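Local coordinates for stromal cell-derived factor 2-like protein (Arabidopsis thaliana, PDB 3MAL) that takes part in protein quality control and the unfolded protein response of the endoplasmic reticulum, in a complex that supports accumulation of a plant immune receptor kinase, at residues 78-81 against 82-86. Residues are numbered along the deposited sequence; the frame is centred on the assembly and turned at random.
Sequences DAVK and SGATI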
loop_
_atom_site.group_PDB
_atom_site.type_symbol
_atom_site.label_atom_id
_atom_site.label_comp_id
_atom_site.label_asym_id
_atom_site.label_seq_id
_atom_site.Cartn_x
_atom_site.Cartn_y
_atom_site.Cartn_z
ATOM N N ASP A 78 -6.452 11.044 14.107
ATOM C CA ASP A 78 -5.302 10.711 14.950
ATOM C C ASP A 78 -4.080 10.535 14.038
ATOM O O ASP A 78 -4.195 9.969 12.938
ATOM C CB ASP A 78 -5.543 9.430 15.777
ATOM C CG ASP A 78 -6.548 9.618 16.924
ATOM O OD1 ASP A 78 -6.958 10.773 17.246
ATOM O OD2 ASP A 78 -6.936 8.581 17.513
ATOM N N ALA A 79 -2.922 11.039 14.469
ATOM C CA ALA A 79 -1.675 10.810 13.737
ATOM C C ALA A 79 -1.361 9.313 13.678
ATOM O O ALA A 79 -1.511 8.600 14.674
ATOM C CB ALA A 79 -0.487 11.585 14.403
ATOM N N VAL A 80 -0.919 8.834 12.524
ATOM C CA VAL A 80 -0.462 7.453 12.412
ATOM C C VAL A 80 0.982 7.399 12.945
ATOM O O VAL A 80 1.837 8.165 12.491
ATOM C CB VAL A 80 -0.499 6.933 10.934
ATOM C CG1 VAL A 80 -0.202 5.447 10.880
ATOM C CG2 VAL A 80 -1.862 7.232 10.287
ATOM N N LYS A 81 1.228 6.511 13.908
ATOM C CA LYS A 81 2.543 6.350 14.564
ATOM C C LYS A 81 3.427 5.314 13.870
ATOM O O LYS A 81 2.929 4.342 13.295
ATOM C CB LYS A 81 2.386 5.965 16.042
ATOM C CG LYS A 81 1.575 6.956 16.930
ATOM C CD LYS A 81 2.316 8.248 17.188
ATOM C CE LYS A 81 1.463 9.169 18.069
ATOM N NZ LYS A 81 2.215 10.407 18.428
ATOM N N SER A 82 4.743 5.524 13.925
ATOM C CA SER A 82 5.676 4.474 13.538
ATOM C C SER A 82 5.343 3.229 14.362
ATOM O O SER A 82 5.130 3.317 15.575
ATOM C CB SER A 82 7.123 4.900 13.813
ATOM O OG SER A 82 8.027 3.982 13.191
ATOM N N GLY A 83 5.254 2.086 13.693
ATOM C CA GLY A 83 4.914 0.838 14.354
ATOM C C GLY A 83 3.434 0.485 14.354
ATOM O O GLY A 83 3.093 -0.624 14.712
ATOM N N ALA A 84 2.561 1.432 13.983
ATOM C CA ALA A 84 1.114 1.173 13.890
ATOM C C ALA A 84 0.809 0.068 12.874
ATOM O O ALA A 84 1.486 -0.042 11.848
ATOM C CB ALA A 84 0.332 2.448 13.501
ATOM N N THR A 85 -0.209 -0.729 13.182
ATOM C CA THR A 85 -0.802 -1.629 12.204
ATOM C C THR A 85 -1.907 -0.861 11.490
ATOM O O THR A 85 -2.837 -0.360 12.137
ATOM C CB THR A 85 -1.395 -2.865 12.884
ATOM O OG1 THR A 85 -0.400 -3.445 13.740
ATOM C CG2 THR A 85 -1.838 -3.907 11.838
ATOM N N ILE A 86 -1.788 -0.749 10.171
ATOM C CA ILE A 86 -2.735 0.023 9.361
ATOM C C ILE A 86 -3.321 -0.819 8.222
ATOM O O ILE A 86 -2.840 -1.939 7.920
ATOM C CB ILE A 86 -2.107 1.338 8.743
ATOM C CG1 ILE A 86 -1.102 1.003 7.618
ATOM C CG2 ILE A 86 -1.478 2.237 9.834
ATOM C CD1 ILE A 86 -0.578 2.239 6.847
#
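A type II beta turn from Lys-81 to Ala-84 brings the chain round into the barrel strand 85-90, and its closing bond joins Ala-84 N to Lys-81 O at 3.0 Å. The N-H points nearly straight at the oxygen (161°), yet the donor stands above the carbonyl plane, 44° out of it. Type II is assigned from the two central residues: Ser-82 is extended, in the polyproline region, and Gly-83 has a positive phi, where its lack of a beta carbon spares a clash with the carbonyl oxygen of Ser-82. Within the bend, Ala-84 CB lies 3.2 Å from Lys-81 O, next to the closing bond.

The apolar contact is carried by one branch of Val-80, the residue just before the turn. With CG1 anti to the backbone N (chi1 -172°), this methyl is set against Ile-86 CG2, two residues beyond the turn, at 3.6 Å and against Ala-84 CB, at its end, at 4.0 Å. The valine and isoleucine side chains run nearly perpendicular to one another where their methyls meet, and both residues are buried. The bend is also tied to strand 127-131, Ser-82 OG hydrogen-bonding to Ile-131 N and the Gly-83 backbone to Leu-129. Lying within the second MIR motif, the turn leads into strand 85-90 of the six-stranded antiparallel barrel of the beta-trefoil fold.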